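Local coordinates for protein probable transcriptional regulator (PDB 2GEN) that probably binds DNA as a transcriptional regulator of the TetR family, through an N-terminal helix-turn-helix, at residues 61-66 / 123-128; 68-73 / 130-135; 78-83 / 143-148; 82-87 / 155-160. One frame throughout, in Å; residues are numbered along the deposited sequence.

In the fold
All four contacts lie among the helices that follow the predicted helix-turn-helix, and none uses a strand. Contacts 1 and 2 are two successive levels of one helix pair, 51-76 beside 118-141: the first lies at the surface and is sparse, the second is partly buried and adds a salt bridge to its apolar touch. Contacts 3 and 4 both use helix 80-97, are buried, are joined across their segments by hydrocarbon packing without a salt bridge or hydrogen bond, and lie near the second subunit; contact 3 closes the start of that helix with a loop, while contact 4 sets it against helix 150-169. Leu-70 of contact 2 packs on Leu-87 of contact 4, and Tyr-66 of 61-66 reaches the same residue.

Contact 1: 61-66 / 123-128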
loop_
_atom_site.group_PDB
_atom_site.type_symbol
_atom_site.label_atom_id
_atom_site.label_comp_id
_atom_site.label_asym_id
_atom_site.label_seq_id
_atom_site.Cartn_x
_atom_site.Cartn_y
_atom_site.Cartn_z
ATOM N N ALA A 61 14.155 -12.455 3.157
ATOM C CA ALA A 61 14.329 -13.294 1.953
ATOM C C ALA A 61 13.373 -12.901 0.832
ATOM O O ALA A 61 13.760 -12.950 -0.352
ATOM C CB ALA A 61 14.160 -14.751 2.284
ATOM N N GLY A 62 12.147 -12.527 1.191
ATOM C CA GLY A 62 11.144 -12.136 0.206
ATOM C C GLY A 62 11.511 -10.848 -0.501
ATOM O O GLY A 62 11.494 -10.786 -1.731
ATOM N N ILE A 63 11.845 -9.797 0.251
ATOM C CA ILE A 63 12.343 -8.589 -0.414
ATOM C C ILE A 63 13.654 -8.858 -1.160
ATOM O O ILE A 63 13.888 -8.281 -2.232
ATOM C CB ILE A 63 12.405 -7.328 0.521
ATOM C CG1 ILE A 63 13.405 -7.542 1.677
ATOM C CG2 ILE A 63 11.004 -7.004 1.037
ATOM C CD1 ILE A 63 13.702 -6.238 2.484
ATOM N N GLY A 64 14.493 -9.752 -0.632
ATOM C CA GLY A 64 15.754 -10.124 -1.285
ATOM C C GLY A 64 15.507 -10.737 -2.674
ATOM O O GLY A 64 16.336 -10.582 -3.586
ATOM N N GLN A 65 14.379 -11.430 -2.835
ATOM C CA GLN A 65 14.125 -12.094 -4.139
ATOM C C GLN A 65 13.791 -11.081 -5.215
ATOM O O GLN A 65 14.281 -11.185 -6.372
ATOM C CB GLN A 65 13.037 -13.182 -4.056
ATOM C CG GLN A 65 13.547 -14.423 -3.367
ATOM C CD GLN A 65 12.742 -15.664 -3.736
ATOM O OE1 GLN A 65 11.689 -15.583 -4.382
ATOM N NE2 GLN A 65 13.232 -16.820 -3.292
ATOM N N TYR A 66 13.002 -10.085 -4.849
ATOM C CA TYR A 66 12.755 -8.992 -5.777
ATOM C C TYR A 66 14.061 -8.276 -6.163
ATOM O O TYR A 66 14.321 -8.062 -7.341
ATOM C CB TYR A 66 11.668 -8.053 -5.247
ATOM C CG TYR A 66 11.395 -6.855 -6.133
ATOM C CD1 TYR A 66 10.735 -6.982 -7.370
ATOM C CD2 TYR A 66 11.801 -5.583 -5.734
ATOM C CE1 TYR A 66 10.514 -5.879 -8.196
ATOM C CE2 TYR A 66 11.546 -4.447 -6.539
ATOM C CZ TYR A 66 10.895 -4.587 -7.774
ATOM O OH TYR A 66 10.639 -3.483 -8.573
ATOM N N ALA A 123 19.759 -1.819 6.329
ATOM C CA ALA A 123 20.914 -2.035 5.463
ATOM C C ALA A 123 20.519 -2.671 4.113
ATOM O O ALA A 123 21.011 -2.244 3.034
ATOM C CB ALA A 123 21.946 -2.899 6.180
ATOM N N ASP A 124 19.631 -3.673 4.163
ATOM C CA ASP A 124 19.126 -4.310 2.933
ATOM C C ASP A 124 18.398 -3.283 2.081
ATOM O O ASP A 124 18.669 -3.182 0.873
ATOM C CB ASP A 124 18.176 -5.481 3.236
ATOM C CG ASP A 124 18.912 -6.727 3.667
ATOM O OD1 ASP A 124 20.148 -6.648 3.837
ATOM O OD2 ASP A 124 18.249 -7.779 3.838
ATOM N N ASN A 125 17.458 -2.559 2.694
ATOM C CA ASN A 125 16.712 -1.497 2.001
ATOM C C ASN A 125 17.672 -0.482 1.360
ATOM O O ASN A 125 17.496 -0.088 0.192
ATOM C CB ASN A 125 15.805 -0.732 2.961
ATOM C CG ASN A 125 14.560 -1.496 3.358
ATOM O OD1 ASN A 125 13.958 -1.072 4.458
ATOM N ND2 ASN A 125 14.140 -2.441 2.694
ATOM N N GLN A 126 18.687 -0.055 2.119
ATOM C CA GLN A 126 19.680 0.896 1.585
ATOM C C GLN A 126 20.420 0.342 0.348
ATOM O O GLN A 126 20.612 1.062 -0.661
ATOM C CB GLN A 126 20.674 1.270 2.705
ATOM C CG GLN A 126 21.754 2.311 2.393
ATOM C CD GLN A 126 22.457 2.796 3.692
ATOM O OE1 GLN A 126 22.585 2.032 4.665
ATOM N NE2 GLN A 126 22.879 4.077 3.719
ATOM N N ALA A 127 20.850 -0.914 0.420
ATOM C CA ALA A 127 21.567 -1.542 -0.692
ATOM C C ALA A 127 20.646 -1.618 -1.914
ATOM O O ALA A 127 21.071 -1.367 -3.046
ATOM C CB ALA A 127 22.055 -2.952 -0.318
ATOM N N HIS A 128 19.391 -1.958 -1.674
ATOM C CA HIS A 128 18.425 -2.136 -2.798
ATOM C C HIS A 128 18.193 -0.826 -3.512
ATOM O O HIS A 128 18.290 -0.770 -4.753
ATOM C CB HIS A 128 17.117 -2.758 -2.303
ATOM C CG HIS A 128 17.310 -4.107 -1.690
ATOM N ND1 HIS A 128 16.390 -4.677 -0.831
ATOM C CD2 HIS A 128 18.328 -4.991 -1.794
ATOM C CE1 HIS A 128 16.831 -5.867 -0.452
ATOM N NE2 HIS A 128 18.006 -6.079 -1.015
#
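Asn-125 and Ile-63 make the first touch between two helices that run almost side by side, part of the all-helical domain that TetR-family regulators carry behind their DNA-binding head. The local axes lie 11.0 Å apart and are inclined by 7°, a wide spacing for helices packed directly on each other, and it leaves the bridging to a few side chains. Asn-125 does not aim straight across; the end of its side chain swings nearer, and ND2 comes 3.8 Å from CD1 of Ile-63, the two side chains meeting at about a right angle. Its other amide atom, OD1, is held by Arg-109 of helix 99-114, so the amide turns its nitrogen to the hydrocarbon. Ile-63 can reach this far because CG1 sits between its backbone N and carbonyl carbon (chi1 64°) and the chain then extends to CD1. One turn further along, His-128 points at the opposite helix. Its ring has the carbonyl oxygen of Asp-124, one turn back in its own helix, over the centre of one face, 3.0 Å above the plane. The leading carbon CE1 approaches Ile-63 CD1 to 4.3 Å, and CA of Gly-64 approaches the ring obliquely, 4.5 Å from the same CE1.

Contact 2: 68-73 / 130-135; sequences ALLEAG and ARIHAA
A salt bridge between Arg-131 and Glu-71 joins helix 118-141 to helix 51-76: NE of Arg-131 donates to OE1 of Glu-71 at 2.9 Å, with an N-H...O angle of 150°. The acceptor lies close to the guanidinium plane, at its edge, whereas OE1 is met on its syn side with the donor 30° out of the carboxylate plane; the two flat groups are turned 66° against each other. Each side chain is bent at its second torsion, which brings the charged ends together at the solvent side of the helix pair. A water adds a second tie at the same guanidinium, accepting from Arg-131 NH2 at 2.8 Å and donating to the backbone O of Glu-71 at 2.7 Å. The arginine thus holds the acidic side chain directly and its main chain through one water. Beside these charges lies a small apolar patch, where CD1 of Leu-70 meets CD1 of Ile-132 at 3.8 Å and their chains cross at a slant. Leu-70 is buried, with Leu-86 and Leu-87 of helix 80-97 against it, and Phe-74 touches both Arg-131 and Ile-132. A polar outer margin over a hydrophobic inner one is the familiar amphipathic pattern of helix pairs, here in a TetR-family helical domain.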
loop_
_atom_site.group_PDB
_atom_site.type_symbol
_atom_site.label_atom_id
_atom_site.label_comp_id
_atom_site.label_asym_id
_atom_site.label_seq_id
_atom_site.Cartn_x
_atom_site.Cartn_y
_atom_site.Cartn_z
ATOM N N ALA A 68 17.036 -9.421 -6.279
ATOM C CA ALA A 68 17.841 -10.345 -7.105
ATOM C C ALA A 68 17.339 -10.367 -8.551
ATOM O O ALA A 68 18.162 -10.437 -9.503
ATOM C CB ALA A 68 17.837 -11.768 -6.500
ATOM N N LEU A 69 16.013 -10.278 -8.721
ATOM C CA LEU A 69 15.413 -10.166 -10.071
ATOM C C LEU A 69 15.937 -8.916 -10.763
ATOM O O LEU A 69 16.330 -8.953 -11.935
ATOM C CB LEU A 69 13.891 -10.137 -9.988
ATOM C CG LEU A 69 13.274 -11.494 -9.629
ATOM C CD1 LEU A 69 11.786 -11.348 -9.567
ATOM C CD2 LEU A 69 13.661 -12.629 -10.632
ATOM N N LEU A 70 15.970 -7.813 -10.015
ATOM C CA LEU A 70 16.442 -6.535 -10.581
ATOM C C LEU A 70 17.881 -6.608 -10.950
ATOM O O LEU A 70 18.244 -6.158 -12.026
ATOM C CB LEU A 70 16.196 -5.341 -9.643
ATOM C CG LEU A 70 14.711 -5.114 -9.363
ATOM C CD1 LEU A 70 14.641 -3.799 -8.520
ATOM C CD2 LEU A 70 13.784 -5.029 -10.594
ATOM N N GLU A 71 18.687 -7.174 -10.066
ATOM C CA GLU A 71 20.122 -7.336 -10.334
ATOM C C GLU A 71 20.344 -8.125 -11.605
ATOM O O GLU A 71 21.067 -7.662 -12.500
ATOM C CB GLU A 71 20.843 -7.917 -9.108
ATOM C CG GLU A 71 22.313 -8.316 -9.402
ATOM C CD GLU A 71 23.293 -7.149 -9.528
ATOM O OE1 GLU A 71 22.969 -6.017 -9.105
ATOM O OE2 GLU A 71 24.425 -7.387 -10.036
ATOM N N ALA A 72 19.632 -9.254 -11.746
ATOM C CA ALA A 72 19.760 -10.076 -12.966
ATOM C C ALA A 72 19.339 -9.283 -14.202
ATOM O O ALA A 72 19.979 -9.314 -15.252
ATOM C CB ALA A 72 18.944 -11.370 -12.844
ATOM N N GLY A 73 18.245 -8.564 -14.077
ATOM C CA GLY A 73 17.697 -7.842 -15.216
ATOM C C GLY A 73 18.487 -6.599 -15.631
ATOM O O GLY A 73 18.592 -6.312 -16.815
ATOM N N ALA A 130 20.129 1.736 -3.492
ATOM C CA ALA A 130 21.346 2.197 -4.133
ATOM C C ALA A 130 21.572 1.587 -5.503
ATOM O O ALA A 130 22.015 2.268 -6.435
ATOM C CB ALA A 130 22.537 1.980 -3.224
ATOM N N ARG A 131 21.216 0.308 -5.638
ATOM C CA ARG A 131 21.378 -0.380 -6.917
ATOM C C ARG A 131 20.391 0.203 -7.948
ATOM O O ARG A 131 20.730 0.396 -9.122
ATOM C CB ARG A 131 21.150 -1.885 -6.696
ATOM C CG ARG A 131 21.205 -2.693 -7.976
ATOM C CD ARG A 131 22.617 -2.631 -8.587
ATOM N NE ARG A 131 22.845 -3.260 -9.905
ATOM C CZ ARG A 131 22.823 -2.580 -11.048
ATOM N NH1 ARG A 131 22.504 -1.286 -11.032
ATOM N NH2 ARG A 131 23.084 -3.193 -12.212
ATOM N N ILE A 132 19.152 0.433 -7.534
ATOM C CA ILE A 132 18.163 1.014 -8.431
ATOM C C ILE A 132 18.579 2.437 -8.842
ATOM O O ILE A 132 18.570 2.796 -10.041
ATOM C CB ILE A 132 16.776 1.015 -7.802
ATOM C CG1 ILE A 132 16.300 -0.437 -7.585
ATOM C CG2 ILE A 132 15.783 1.781 -8.682
ATOM C CD1 ILE A 132 14.984 -0.466 -6.786
ATOM N N HIS A 133 19.017 3.228 -7.869
ATOM C CA HIS A 133 19.489 4.591 -8.179
ATOM C C HIS A 133 20.639 4.558 -9.179
ATOM O O HIS A 133 20.631 5.305 -10.161
ATOM C CB HIS A 133 19.855 5.360 -6.905
ATOM C CG HIS A 133 20.085 6.819 -7.143
ATOM N ND1 HIS A 133 21.282 7.314 -7.633
ATOM C CD2 HIS A 133 19.272 7.890 -6.973
ATOM C CE1 HIS A 133 21.190 8.631 -7.757
ATOM N NE2 HIS A 133 19.978 9.008 -7.367
ATOM N N ALA A 134 21.593 3.631 -8.999
ATOM C CA ALA A 134 22.705 3.498 -9.967
ATOM C C ALA A 134 22.236 3.077 -11.336
ATOM O O ALA A 134 22.738 3.596 -12.336
ATOM C CB ALA A 134 23.772 2.534 -9.427
ATOM N N ALA A 135 21.219 2.196 -11.399
ATOM C CA ALA A 135 20.701 1.740 -12.695
ATOM C C ALA A 135 19.988 2.836 -13.498
ATOM O O ALA A 135 19.895 2.772 -14.718
ATOM C CB ALA A 135 19.742 0.557 -12.495
HETATM O O HOH W 1 23.176 -5.921 -12.602
#

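Contact 3: 78-83 / 143-148; sequences RSAEET and GLFREM
Ala-80 carries the apolar part of this contact with a single methyl group. Its CB lies 3.8 Å from CD1 of Leu-144, and the same atom comes within 4.3 Å of CE1 of Phe-145, approaching that ring obliquely. Leu-144 reaches the methyl by setting CG anti to its carbonyl carbon (chi1 -63°) and then running extended to CD1. Hydrogen bonds within 78-83 shape the start of the helix. Ser-79 is the N-cap of helix 80-97, its OG accepting from the backbone N of Glu-82 at 3.0 Å in an almost straight bond of 175°. Glu-82 turns back in its turn, OE1 taking the backbone N of Arg-78 at 2.9 Å from above the carboxylate plane. The carbonyl O of Ser-79 serves two donors of Thr-83, its backbone N and its OG1, so the first turn is held from both main chain and side chain. On the other segment Gly-143, with positive phi, ends helix 118-141 in a Schellman motif and releases the loop that brings Leu-144 and Phe-145 across. Around them, Tyr-139 of helix 118-141 and Trp-189 of helix 181-192 both touch Ala-80 and Phe-145, and Phe-153 of helix 150-169 meets the Phe-145 ring edge-to-face.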
loop_
_atom_site.group_PDB
_atom_site.type_symbol
_atom_site.label_atom_id
_atom_site.label_comp_id
_atom_site.label_asym_id
_atom_site.label_seq_id
_atom_site.Cartn_x
_atom_site.Cartn_y
_atom_site.Cartn_z
ATOM N N ARG A 78 18.237 -3.384 -22.410
ATOM C CA ARG A 78 18.871 -2.737 -23.555
ATOM C C ARG A 78 18.559 -1.239 -23.708
ATOM O O ARG A 78 19.013 -0.610 -24.672
ATOM C CB ARG A 78 18.490 -3.508 -24.806
ATOM C CG ARG A 78 18.421 -2.728 -26.086
ATOM C CD ARG A 78 17.981 -3.682 -27.182
ATOM N NE ARG A 78 18.669 -4.961 -26.989
ATOM C CZ ARG A 78 19.853 -5.248 -27.519
ATOM N NH1 ARG A 78 20.469 -4.345 -28.297
ATOM N NH2 ARG A 78 20.401 -6.438 -27.291
ATOM N N SER A 79 17.786 -0.689 -22.773
ATOM C CA SER A 79 17.223 0.672 -22.876
ATOM C C SER A 79 16.607 1.147 -21.579
ATOM O O SER A 79 16.307 0.341 -20.665
ATOM C CB SER A 79 16.126 0.723 -23.947
ATOM O OG SER A 79 15.001 -0.067 -23.563
ATOM N N ALA A 80 16.392 2.460 -21.508
ATOM C CA ALA A 80 15.740 3.066 -20.337
ATOM C C ALA A 80 14.343 2.423 -20.234
ATOM O O ALA A 80 13.909 2.103 -19.144
ATOM C CB ALA A 80 15.581 4.563 -20.546
ATOM N N GLU A 81 13.694 2.270 -21.385
ATOM C CA GLU A 81 12.352 1.665 -21.388
ATOM C C GLU A 81 12.359 0.263 -20.741
ATOM O O GLU A 81 11.581 -0.038 -19.816
ATOM C CB GLU A 81 11.812 1.570 -22.812
ATOM C CG GLU A 81 10.428 0.943 -22.856
ATOM C CD GLU A 81 9.843 0.831 -24.247
ATOM O OE1 GLU A 81 10.485 1.232 -25.235
ATOM O OE2 GLU A 81 8.726 0.281 -24.361
ATOM N N GLU A 82 13.253 -0.610 -21.201
ATOM C CA GLU A 82 13.356 -1.920 -20.552
ATOM C C GLU A 82 13.698 -1.857 -19.053
ATOM O O GLU A 82 13.215 -2.646 -18.228
ATOM C CB GLU A 82 14.387 -2.778 -21.279
ATOM C CG GLU A 82 13.903 -3.262 -22.655
ATOM C CD GLU A 82 14.736 -4.437 -23.205
ATOM O OE1 GLU A 82 15.778 -4.821 -22.607
ATOM O OE2 GLU A 82 14.360 -4.943 -24.286
ATOM N N THR A 83 14.551 -0.900 -18.672
ATOM C CA THR A 83 14.930 -0.780 -17.258
ATOM C C THR A 83 13.719 -0.450 -16.375
ATOM O O THR A 83 13.521 -1.016 -15.312
ATOM C CB THR A 83 16.115 0.253 -17.161
ATOM O OG1 THR A 83 17.205 -0.200 -17.983
ATOM C CG2 THR A 83 16.578 0.379 -15.704
ATOM N N GLY A 143 18.356 12.826 -20.007
ATOM C CA GLY A 143 17.110 13.570 -20.180
ATOM C C GLY A 143 16.009 12.660 -20.694
ATOM O O GLY A 143 15.059 13.130 -21.368
ATOM N N LEU A 144 16.123 11.361 -20.409
ATOM C CA LEU A 144 15.139 10.395 -20.965
ATOM C C LEU A 144 13.843 10.356 -20.176
ATOM O O LEU A 144 12.855 9.764 -20.650
ATOM C CB LEU A 144 15.739 8.990 -21.079
ATOM C CG LEU A 144 16.931 8.937 -22.056
ATOM C CD1 LEU A 144 17.403 7.513 -22.154
ATOM C CD2 LEU A 144 16.642 9.500 -23.460
ATOM N N PHE A 145 13.848 10.977 -19.001
ATOM C CA PHE A 145 12.687 10.938 -18.123
ATOM C C PHE A 145 12.122 12.332 -17.906
ATOM O O PHE A 145 12.875 13.349 -17.873
ATOM C CB PHE A 145 13.016 10.391 -16.732
ATOM C CG PHE A 145 13.652 9.008 -16.729
ATOM C CD1 PHE A 145 13.021 7.927 -17.383
ATOM C CD2 PHE A 145 14.779 8.767 -16.000
ATOM C CE1 PHE A 145 13.609 6.651 -17.359
ATOM C CE2 PHE A 145 15.361 7.471 -15.960
ATOM C CZ PHE A 145 14.774 6.438 -16.614
ATOM N N ARG A 146 10.818 12.376 -17.670
ATOM C CA ARG A 146 10.204 13.617 -17.204
ATOM C C ARG A 146 10.777 14.008 -15.824
ATOM O O ARG A 146 11.091 13.147 -14.974
ATOM C CB ARG A 146 8.671 13.481 -17.239
ATOM C CG ARG A 146 8.038 13.156 -15.931
ATOM C CD ARG A 146 6.467 13.221 -15.989
ATOM N NE ARG A 146 5.995 14.537 -15.559
ATOM C CZ ARG A 146 4.783 15.053 -15.793
ATOM N NH1 ARG A 146 3.849 14.376 -16.488
ATOM N NH2 ARG A 146 4.518 16.274 -15.326
ATOM N N GLU A 147 10.936 15.309 -15.590
ATOM C CA GLU A 147 11.585 15.794 -14.348
ATOM C C GLU A 147 10.702 15.548 -13.127
ATOM O O GLU A 147 9.541 15.971 -13.098
ATOM C CB GLU A 147 11.930 17.298 -14.427
ATOM C CG GLU A 147 12.569 17.774 -15.757
ATOM C CD GLU A 147 13.274 19.134 -15.621
ATOM O OE1 GLU A 147 12.713 20.049 -14.955
ATOM O OE2 GLU A 147 14.404 19.282 -16.168
HETATM N N MSE A 148 11.247 14.847 -12.144
HETATM C CA MSE A 148 10.601 14.633 -10.864
HETATM C C MSE A 148 11.609 14.166 -9.819
HETATM O O MSE A 148 12.665 13.606 -10.188
HETATM C CB MSE A 148 9.418 13.637 -11.000
HETATM C CG MSE A 148 9.808 12.244 -11.147
HETATM SE SE MSE A 148 8.174 11.132 -11.571
HETATM C CE MSE A 148 8.086 11.353 -13.375
#

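Contact 4: 82-87 / 155-160; sequences ETVRLL and SVVIGP
Helices 80-97 and 150-169 pack here inside the helical bundle of a TetR-type subunit, where Val-84 and Leu-87 meet Val-157 and Ile-158. The short axes pass 9.8 Å apart and cross at -39°. Val-157 makes most of the contact: its CG1, anti to the backbone N (chi1 171°), lies 3.9 Å from both CB and CD1 of Leu-87, the two side chains crossing at about a right angle. The same methyl approaches CG1 of Val-84 at 4.2 Å. Ile-158 comes in from the side, and its CD1 rests 3.4 Å from the carbonyl O of Leu-87. At the two ends of 155-160, Ser-155 OG hydrogen-bonds to Asp-163 of the second subunit, and Pro-160, where the helix is kinked, packs on Pro-160 of that subunit. Helix 150-169 therefore turns one side to helix 80-97 and another to the dimer partner, as is usual in the family. Between the two segments the chemistry is hydrophobic, and the carbonyl O of Leu-87, against which the Ile-158 methyl lies, also accepts from the Tyr-66 hydroxyl of helix 51-76, which offsets the cost of burying it.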
loop_
_atom_site.group_PDB
_atom_site.type_symbol
_atom_site.label_atom_id
_atom_site.label_comp_id
_atom_site.label_asym_id
_atom_site.label_seq_id
_atom_site.Cartn_x
_atom_site.Cartn_y
_atom_site.Cartn_z
ATOM N N GLU A 82 13.253 -0.610 -21.201
ATOM C CA GLU A 82 13.356 -1.920 -20.552
ATOM C C GLU A 82 13.698 -1.857 -19.053
ATOM O O GLU A 82 13.215 -2.646 -18.228
ATOM C CB GLU A 82 14.387 -2.778 -21.279
ATOM C CG GLU A 82 13.903 -3.262 -22.655
ATOM C CD GLU A 82 14.736 -4.437 -23.205
ATOM O OE1 GLU A 82 15.778 -4.821 -22.607
ATOM O OE2 GLU A 82 14.360 -4.943 -24.286
ATOM N N THR A 83 14.551 -0.900 -18.672
ATOM C CA THR A 83 14.930 -0.780 -17.258
ATOM C C THR A 83 13.719 -0.450 -16.375
ATOM O O THR A 83 13.521 -1.016 -15.312
ATOM C CB THR A 83 16.115 0.253 -17.161
ATOM O OG1 THR A 83 17.205 -0.200 -17.983
ATOM C CG2 THR A 83 16.578 0.379 -15.704
ATOM N N VAL A 84 12.887 0.480 -16.841
ATOM C CA VAL A 84 11.693 0.861 -16.147
ATOM C C VAL A 84 10.705 -0.313 -16.120
ATOM O O VAL A 84 10.199 -0.685 -15.072
ATOM C CB VAL A 84 11.063 2.080 -16.822
ATOM C CG1 VAL A 84 9.696 2.354 -16.248
ATOM C CG2 VAL A 84 11.940 3.316 -16.518
ATOM N N ARG A 85 10.520 -0.926 -17.276
ATOM C CA ARG A 85 9.564 -2.081 -17.350
ATOM C C ARG A 85 9.956 -3.167 -16.366
ATOM O O ARG A 85 9.088 -3.781 -15.769
ATOM C CB ARG A 85 9.514 -2.670 -18.739
ATOM C CG ARG A 85 8.782 -1.804 -19.815
ATOM C CD ARG A 85 9.011 -2.402 -21.199
ATOM N NE ARG A 85 8.445 -3.751 -21.269
ATOM C CZ ARG A 85 7.156 -4.029 -21.521
ATOM N NH1 ARG A 85 6.270 -3.076 -21.822
ATOM N NH2 ARG A 85 6.762 -5.310 -21.522
ATOM N N LEU A 86 11.258 -3.443 -16.229
ATOM C CA LEU A 86 11.800 -4.467 -15.340
ATOM C C LEU A 86 11.364 -4.271 -13.909
ATOM O O LEU A 86 11.076 -5.240 -13.221
ATOM C CB LEU A 86 13.346 -4.493 -15.478
ATOM C CG LEU A 86 14.001 -5.534 -14.569
ATOM C CD1 LEU A 86 13.779 -6.935 -15.146
ATOM C CD2 LEU A 86 15.481 -5.165 -14.489
ATOM N N LEU A 87 11.356 -3.013 -13.407
ATOM C CA LEU A 87 10.899 -2.773 -12.039
ATOM C C LEU A 87 9.467 -3.279 -11.858
ATOM O O LEU A 87 9.145 -3.813 -10.813
ATOM C CB LEU A 87 10.945 -1.280 -11.736
ATOM C CG LEU A 87 12.387 -0.693 -11.721
ATOM C CD1 LEU A 87 12.370 0.847 -11.764
ATOM C CD2 LEU A 87 13.134 -1.145 -10.474
ATOM N N SER A 155 7.623 5.907 -6.727
ATOM C CA SER A 155 6.169 5.678 -6.505
ATOM C C SER A 155 5.354 5.718 -7.769
ATOM O O SER A 155 4.336 4.965 -7.842
ATOM C CB SER A 155 5.595 6.704 -5.505
ATOM O OG SER A 155 6.026 6.352 -4.202
ATOM N N VAL A 156 5.695 6.559 -8.749
ATOM C CA VAL A 156 4.971 6.450 -10.029
ATOM C C VAL A 156 5.247 5.135 -10.719
ATOM O O VAL A 156 4.300 4.480 -11.164
ATOM C CB VAL A 156 4.832 7.720 -11.004
ATOM C CG1 VAL A 156 5.048 9.104 -10.357
ATOM C CG2 VAL A 156 5.150 7.526 -12.436
ATOM N N VAL A 157 6.511 4.697 -10.721
ATOM C CA VAL A 157 6.807 3.443 -11.452
ATOM C C VAL A 157 6.146 2.212 -10.814
ATOM O O VAL A 157 5.524 1.381 -11.553
ATOM C CB VAL A 157 8.343 3.239 -11.611
ATOM C CG1 VAL A 157 8.658 1.801 -12.185
ATOM C CG2 VAL A 157 8.872 4.298 -12.530
ATOM N N ILE A 158 6.259 2.087 -9.497
ATOM C CA ILE A 158 5.783 0.866 -8.789
ATOM C C ILE A 158 4.438 0.985 -8.074
ATOM O O ILE A 158 3.852 -0.042 -7.651
ATOM C CB ILE A 158 6.889 0.275 -7.829
ATOM C CG1 ILE A 158 6.710 -1.236 -7.592
ATOM C CG2 ILE A 158 6.950 1.015 -6.531
ATOM C CD1 ILE A 158 6.902 -2.038 -8.888
ATOM N N GLY A 159 3.949 2.225 -7.858
ATOM C CA GLY A 159 2.722 2.420 -7.068
ATOM C C GLY A 159 1.518 1.667 -7.669
ATOM O O GLY A 159 0.834 0.991 -6.918
ATOM N N PRO A 160 1.261 1.829 -8.976
ATOM C CA PRO A 160 0.103 1.064 -9.523
ATOM C C PRO A 160 0.192 -0.453 -9.299
ATOM O O PRO A 160 -0.789 -1.081 -8.835
ATOM C CB PRO A 160 0.103 1.433 -11.003
ATOM C CG PRO A 160 0.625 2.850 -11.026
ATOM C CD PRO A 160 1.794 2.726 -10.021
#